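Local coordinates for centrosomal protein of 104 kDa (Homo sapiens, PDB 5LPH), which interacts with tubulin, probably through the TOG domain described here, and is required for ciliogenesis and for structural integrity at the ciliary tip, at residues R205-D209 / L210-S214; A55-T59 / W60-E64. All coordinates share one frame; numbering follows the deposited sequence.

Contact 1 (R205-D209 / L210-S214); sequences RLLKD and LGTGS
Leu206 meets Leu210 one turn further on, where helix 193-210 of the all-helical TOG domain runs out, and the pair illustrates how an α-helix ends at a glycine. The two leucine side chains lie alongside each other and point the same way. In each, CG sits beside the backbone N and anti to the carbonyl carbon, which brings Leu206 CD2 to 4.2 Å from Leu210 CD1. On the backbone, Leu206 O accepts the helical bond from Leu210 N at 2.7 Å. Next in line, Leu207 O receives Gly211 N at 2.8 Å, a more bent bond of 140° at the hydrogen. Leu207 also sends CD1 along the departing chain, 4.4 Å from Thr212 OG1. The side chain of Asp209 touches Gln165 of helix 154-169. After Leu210 the helical path is broken by Gly211, whose positive phi (73°) is readily adopted by glycine, and the chain swings into the loop before helix 219-229. Leu206 packs onto Ala168 of helix 154-169 and Leu183 of helix 178-183, and Leu210 onto Leu169 and Pro180 of the same two helices; Leu207 and Thr212 turn instead to Met248 and His252, respectively, of helix 235-252.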
ATOM      1  N   ARG A 205      -1.353  -7.956  10.689  1.00 45.11           N
ATOM      2  CA  ARG A 205      -1.915  -6.865  11.510  1.00 46.50           C
ATOM      3  C   ARG A 205      -3.291  -6.407  11.022  1.00 45.58           C
ATOM      4  O   ARG A 205      -4.180  -6.184  11.838  1.00 43.24           O
ATOM      5  CB  ARG A 205      -0.954  -5.668  11.615  1.00 48.16           C
ATOM      6  CG  ARG A 205       0.261  -5.920  12.506  1.00 50.13           C
ATOM      7  CD  ARG A 205       1.018  -4.636  12.847  1.00 51.48           C
ATOM      8  NE  ARG A 205       1.509  -3.922  11.663  1.00 51.94           N
ATOM      9  CZ  ARG A 205       2.601  -4.237  10.956  1.00 52.10           C
ATOM     10  NH1 ARG A 205       3.378  -5.276  11.278  1.00 51.85           N
ATOM     11  NH2 ARG A 205       2.927  -3.496   9.899  1.00 52.44           N
ATOM     12  N   LEU A 206      -3.463  -6.280   9.707  1.00 46.87           N
ATOM     13  CA  LEU A 206      -4.747  -5.837   9.137  1.00 48.23           C
ATOM     14  C   LEU A 206      -5.819  -6.928   9.106  1.00 48.71           C
ATOM     15  O   LEU A 206      -7.004  -6.622   9.236  1.00 46.79           O
ATOM     16  CB  LEU A 206      -4.569  -5.240   7.739  1.00 48.69           C
ATOM     17  CG  LEU A 206      -4.049  -3.804   7.733  1.00 50.81           C
ATOM     18  CD1 LEU A 206      -3.611  -3.421   6.330  1.00 51.62           C
ATOM     19  CD2 LEU A 206      -5.092  -2.826   8.262  1.00 51.42           C
ATOM     20  N   LEU A 207      -5.402  -8.182   8.944  1.00 50.29           N
ATOM     21  CA  LEU A 207      -6.296  -9.337   9.099  1.00 52.86           C
ATOM     22  C   LEU A 207      -6.945  -9.354  10.489  1.00 54.50           C
ATOM     23  O   LEU A 207      -8.148  -9.549  10.600  1.00 55.83           O
ATOM     24  CB  LEU A 207      -5.522 -10.637   8.845  1.00 54.27           C
ATOM     25  CG  LEU A 207      -6.214 -11.997   8.926  1.00 56.38           C
ATOM     26  CD1 LEU A 207      -7.419 -12.052   7.999  1.00 56.35           C
ATOM     27  CD2 LEU A 207      -5.200 -13.080   8.569  1.00 57.10           C
ATOM     28  N   LYS A 208      -6.148  -9.133  11.533  1.00 57.35           N
ATOM     29  CA  LYS A 208      -6.658  -9.034  12.911  1.00 60.44           C
ATOM     30  C   LYS A 208      -7.568  -7.819  13.131  1.00 61.42           C
ATOM     31  O   LYS A 208      -8.561  -7.919  13.846  1.00 65.52           O
ATOM     32  CB  LYS A 208      -5.513  -9.064  13.942  1.00 64.21           C
ATOM     33  CG  LYS A 208      -4.775 -10.396  13.923  1.00 69.17           C
ATOM     34  CD  LYS A 208      -3.451 -10.348  14.666  1.00 73.96           C
ATOM     35  CE  LYS A 208      -2.678 -11.650  14.490  1.00 77.16           C
ATOM     36  NZ  LYS A 208      -1.875 -11.992  15.696  1.00 79.10           N
ATOM     37  N   ASP A 209      -7.244  -6.687  12.508  1.00 62.21           N
ATOM     38  CA  ASP A 209      -8.045  -5.459  12.649  1.00 64.03           C
ATOM     39  C   ASP A 209      -9.345  -5.478  11.828  1.00 63.42           C
ATOM     40  O   ASP A 209     -10.369  -5.000  12.303  1.00 63.97           O
ATOM     41  CB  ASP A 209      -7.223  -4.212  12.266  1.00 67.54           C
ATOM     42  CG  ASP A 209      -5.983  -4.009  13.142  1.00 71.01           C
ATOM     43  OD1 ASP A 209      -5.943  -4.492  14.296  1.00 72.80           O
ATOM     44  OD2 ASP A 209      -5.029  -3.362  12.657  1.00 74.04           O
ATOM     45  N   LEU A 210      -9.291  -6.011  10.605  1.00 62.87           N
ATOM     46  CA  LEU A 210     -10.423  -5.977   9.661  1.00 62.32           C
ATOM     47  C   LEU A 210     -11.228  -7.275   9.569  1.00 65.06           C
ATOM     48  O   LEU A 210     -12.415  -7.240   9.240  1.00 62.73           O
ATOM     49  CB  LEU A 210      -9.925  -5.632   8.257  1.00 61.41           C
ATOM     50  CG  LEU A 210      -9.261  -4.272   8.054  1.00 60.23           C
ATOM     51  CD1 LEU A 210      -8.678  -4.175   6.652  1.00 59.75           C
ATOM     52  CD2 LEU A 210     -10.254  -3.149   8.294  1.00 60.65           C
ATOM     53  N   GLY A 211     -10.581  -8.414   9.823  1.00 69.48           N
ATOM     54  CA  GLY A 211     -11.245  -9.713   9.796  1.00 70.62           C
ATOM     55  C   GLY A 211     -11.575 -10.171   8.389  1.00 73.75           C
ATOM     56  O   GLY A 211     -11.004  -9.679   7.417  1.00 72.91           O
ATOM     57  N   THR A 212     -12.505 -11.119   8.305  1.00 76.38           N
ATOM     58  CA  THR A 212     -12.936 -11.730   7.048  1.00 77.45           C
ATOM     59  C   THR A 212     -14.375 -11.296   6.733  1.00 78.25           C
ATOM     60  O   THR A 212     -15.135 -10.952   7.639  1.00 76.72           O
ATOM     61  CB  THR A 212     -12.830 -13.271   7.162  1.00 77.62           C
ATOM     62  OG1 THR A 212     -11.454 -13.644   7.339  1.00 79.50           O
ATOM     63  CG2 THR A 212     -13.389 -13.979   5.937  1.00 78.21           C
ATOM     64  N   GLY A 213     -14.732 -11.296   5.449  1.00 81.10           N
ATOM     65  CA  GLY A 213     -16.102 -11.009   5.003  1.00 82.04           C
ATOM     66  C   GLY A 213     -16.187  -9.684   4.270  1.00 82.80           C
ATOM     67  O   GLY A 213     -15.878  -9.614   3.077  1.00 88.90           O
ATOM     68  N   SER A 214     -16.581  -8.634   4.993  1.00 78.76           N
ATOM     69  CA  SER A 214     -16.714  -7.286   4.413  1.00 77.97           C
ATOM     70  C   SER A 214     -15.383  -6.573   4.127  1.00 76.67           C
ATOM     71  O   SER A 214     -15.373  -5.566   3.422  1.00 77.38           O
ATOM     72  CB  SER A 214     -17.584  -6.383   5.288  1.00 78.09           C
ATOM     73  OG  SER A 214     -18.945  -6.748   5.213  1.00 79.23           O
TER

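Contact 2 (A55-T59 / W60-E64); sequences AYCKT and WSYRE
Thr59 lays its methyl CG2 over one face of the Tyr62 ring, and Cys57 brings its sulfur to the edge of the same ring. The methyl stands almost on the ring normal, 11° off it and 4.2 Å from the centroid, a CH-pi contact; its placement follows from a chi1 of -51°, which sets CG2 anti to the backbone N. Cys57 SG, close to the ring plane, makes a sulfur-aromatic contact 5.1 Å from the centroid and also touches Tyr62 CB at 3.6 Å. The Trp60 indole has Ser61 CB over one face, toward the rim. The guanidinium of Arg63 has Trp60 CA over one face, toward its rim, and the carbonyl carbons of Cys57 and Lys58 at its edge. There NH1 gives a fairly straight bond of 2.8 Å to Cys57 O, meeting a lone pair in the carbonyl plane. A bend at chi3 (-59°) folds the arginine chain back to this oxygen, with CD passing 3.3 Å from Ala55 O. The arrangement is a tight helix-loop-helix connection in the α-helical, HEAT-repeat-like TOG domain: helix 49-56 stops, three residues turn, and helix 60-76 starts. Thr59 holds the N-cap position without a capping bond from its side chain, but its carbonyl O takes Arg63 N at 3.1 Å and, weakly, Tyr62 N. Thr59 N in turn points to Cys57 SG in a weak bond of 3.7 Å. Beyond the turn, Arg63 NE forms a salt bridge with Asp103, which together with Cys57 O fixes the guanidinium's rotation, and Tyr62 OH bonds to Gly27 O.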
ATOM      1  N   ALA A  55       8.572  20.177  -8.669  1.00 40.46           N
ATOM      2  CA  ALA A  55       8.404  18.779  -8.249  1.00 38.90           C
ATOM      3  C   ALA A  55       9.398  17.811  -8.880  1.00 37.53           C
ATOM      4  O   ALA A  55       9.758  16.820  -8.255  1.00 38.05           O
ATOM      5  CB  ALA A  55       6.979  18.311  -8.527  1.00 38.55           C
ATOM      6  N   TYR A  56       9.833  18.099 -10.107  1.00 38.30           N
ATOM      7  CA  TYR A  56      10.775  17.242 -10.849  1.00 39.16           C
ATOM      8  C   TYR A  56      12.260  17.557 -10.646  1.00 40.60           C
ATOM      9  O   TYR A  56      13.111  16.754 -11.037  1.00 44.08           O
ATOM     10  CB  TYR A  56      10.481  17.307 -12.355  1.00 39.83           C
ATOM     11  CG  TYR A  56       9.508  16.257 -12.842  1.00 40.30           C
ATOM     12  CD1 TYR A  56       8.137  16.406 -12.646  1.00 40.46           C
ATOM     13  CD2 TYR A  56       9.954  15.128 -13.518  1.00 40.40           C
ATOM     14  CE1 TYR A  56       7.240  15.452 -13.094  1.00 41.46           C
ATOM     15  CE2 TYR A  56       9.061  14.164 -13.972  1.00 41.33           C
ATOM     16  CZ  TYR A  56       7.705  14.333 -13.752  1.00 40.75           C
ATOM     17  OH  TYR A  56       6.802  13.402 -14.187  1.00 40.75           O
ATOM     18  N   CYS A  57      12.587  18.709 -10.064  1.00 42.60           N
ATOM     19  CA  CYS A  57      13.976  19.184 -10.074  1.00 44.81           C
ATOM     20  C   CYS A  57      14.849  18.515  -9.004  1.00 46.02           C
ATOM     21  O   CYS A  57      14.354  17.808  -8.118  1.00 46.29           O
ATOM     22  CB  CYS A  57      14.021  20.704  -9.942  1.00 45.05           C
ATOM     23  SG  CYS A  57      13.784  21.321  -8.278  1.00 47.04           S
ATOM     24  N   LYS A  58      16.152  18.767  -9.092  1.00 46.73           N
ATOM     25  CA  LYS A  58      17.152  18.092  -8.261  1.00 47.61           C
ATOM     26  C   LYS A  58      17.345  18.697  -6.865  1.00 44.48           C
ATOM     27  O   LYS A  58      18.171  18.205  -6.105  1.00 45.28           O
ATOM     28  CB  LYS A  58      18.492  18.046  -9.005  1.00 52.17           C
ATOM     29  CG  LYS A  58      18.515  17.033 -10.135  1.00 57.14           C
ATOM     30  CD  LYS A  58      19.754  17.203 -11.001  1.00 62.21           C
ATOM     31  CE  LYS A  58      19.817  16.161 -12.108  1.00 64.49           C
ATOM     32  NZ  LYS A  58      20.947  16.444 -13.033  1.00 66.23           N
ATOM     33  N   THR A  59      16.595  19.748  -6.529  1.00 41.25           N
ATOM     34  CA  THR A  59      16.710  20.411  -5.235  1.00 40.72           C
ATOM     35  C   THR A  59      15.548  19.979  -4.340  1.00 39.43           C
ATOM     36  O   THR A  59      14.397  20.353  -4.592  1.00 38.16           O
ATOM     37  CB  THR A  59      16.716  21.948  -5.423  1.00 40.89           C
ATOM     38  OG1 THR A  59      17.693  22.290  -6.410  1.00 41.26           O
ATOM     39  CG2 THR A  59      17.048  22.673  -4.129  1.00 40.58           C
ATOM     40  N   TRP A  60      15.849  19.214  -3.285  1.00 37.76           N
ATOM     41  CA  TRP A  60      14.799  18.596  -2.474  1.00 36.87           C
ATOM     42  C   TRP A  60      13.878  19.610  -1.820  1.00 37.06           C
ATOM     43  O   TRP A  60      12.691  19.350  -1.695  1.00 37.75           O
ATOM     44  CB  TRP A  60      15.357  17.599  -1.439  1.00 36.73           C
ATOM     45  CG  TRP A  60      16.027  18.203  -0.266  1.00 35.15           C
ATOM     46  CD1 TRP A  60      17.361  18.359  -0.091  1.00 35.08           C
ATOM     47  CD2 TRP A  60      15.399  18.717   0.914  1.00 34.77           C
ATOM     48  NE1 TRP A  60      17.611  18.949   1.118  1.00 35.21           N
ATOM     49  CE2 TRP A  60      16.423  19.186   1.753  1.00 35.18           C
ATOM     50  CE3 TRP A  60      14.069  18.845   1.335  1.00 35.26           C
ATOM     51  CZ2 TRP A  60      16.167  19.762   2.999  1.00 35.95           C
ATOM     52  CZ3 TRP A  60      13.809  19.422   2.571  1.00 35.51           C
ATOM     53  CH2 TRP A  60      14.856  19.871   3.391  1.00 36.69           C
ATOM     54  N   SER A  61      14.415  20.757  -1.404  1.00 37.45           N
ATOM     55  CA  SER A  61      13.596  21.795  -0.767  1.00 37.95           C
ATOM     56  C   SER A  61      12.572  22.406  -1.730  1.00 37.82           C
ATOM     57  O   SER A  61      11.530  22.895  -1.285  1.00 37.23           O
ATOM     58  CB  SER A  61      14.472  22.889  -0.137  1.00 39.09           C
ATOM     59  OG  SER A  61      15.366  23.454  -1.079  1.00 39.64           O
ATOM     60  N   TYR A  62      12.867  22.383  -3.033  1.00 39.22           N
ATOM     61  CA  TYR A  62      11.885  22.759  -4.052  1.00 41.27           C
ATOM     62  C   TYR A  62      10.858  21.658  -4.266  1.00 39.83           C
ATOM     63  O   TYR A  62       9.677  21.957  -4.417  1.00 38.98           O
ATOM     64  CB  TYR A  62      12.549  23.128  -5.392  1.00 44.61           C
ATOM     65  CG  TYR A  62      13.423  24.376  -5.379  1.00 48.78           C
ATOM     66  CD1 TYR A  62      13.466  25.246  -4.269  1.00 51.81           C
ATOM     67  CD2 TYR A  62      14.194  24.705  -6.495  1.00 51.85           C
ATOM     68  CE1 TYR A  62      14.265  26.377  -4.271  1.00 54.73           C
ATOM     69  CE2 TYR A  62      14.993  25.844  -6.508  1.00 54.51           C
ATOM     70  CZ  TYR A  62      15.024  26.675  -5.394  1.00 55.89           C
ATOM     71  OH  TYR A  62      15.803  27.802  -5.379  1.00 58.53           O
ATOM     72  N   ARG A  63      11.299  20.400  -4.301  1.00 38.57           N
ATOM     73  CA  ARG A  63      10.366  19.273  -4.407  1.00 38.47           C
ATOM     74  C   ARG A  63       9.401  19.253  -3.226  1.00 40.52           C
ATOM     75  O   ARG A  63       8.198  19.048  -3.416  1.00 41.03           O
ATOM     76  CB  ARG A  63      11.098  17.940  -4.521  1.00 36.81           C
ATOM     77  CG  ARG A  63      11.895  17.799  -5.807  1.00 36.56           C
ATOM     78  CD  ARG A  63      12.216  16.350  -6.119  1.00 35.83           C
ATOM     79  NE  ARG A  63      12.991  15.689  -5.074  1.00 35.66           N
ATOM     80  CZ  ARG A  63      14.315  15.777  -4.901  1.00 35.60           C
ATOM     81  NH1 ARG A  63      15.083  16.556  -5.666  1.00 34.16           N
ATOM     82  NH2 ARG A  63      14.881  15.090  -3.913  1.00 35.65           N
ATOM     83  N   GLU A  64       9.919  19.516  -2.025  1.00 41.74           N
ATOM     84  CA  GLU A  64       9.084  19.599  -0.825  1.00 43.67           C
ATOM     85  C   GLU A  64       8.107  20.769  -0.902  1.00 43.96           C
ATOM     86  O   GLU A  64       6.926  20.610  -0.596  1.00 44.13           O
ATOM     87  CB  GLU A  64       9.931  19.734   0.444  1.00 44.92           C
ATOM     88  CG  GLU A  64       9.142  19.443   1.719  1.00 46.93           C
ATOM     89  CD  GLU A  64       9.693  20.092   2.980  1.00 48.90           C
ATOM     90  OE1 GLU A  64      10.467  21.072   2.906  1.00 49.62           O
ATOM     91  OE2 GLU A  64       9.318  19.622   4.075  1.00 50.14           O
TER

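Following the chain from its N terminus, contact 2 comes first, closing the short turn that carries helix 49-56 into helix 60-76 at one end of the elongated domain. Several helices then follow before contact 1, at residues 205-214, marks the exit of helix 193-210 toward helix 219-229. The two are in series, neither nesting nor crossing, and lie on opposite sides of the chain's centre, with centres about 38 Å apart and nearest atoms about 25 Å apart. Each is local: contact 2 joins the end of one helix to the start of the next and reaches helices 83-100 and 106-126, whereas contact 1 finishes a helix packed among helices 154-169, 178-183 and 235-252.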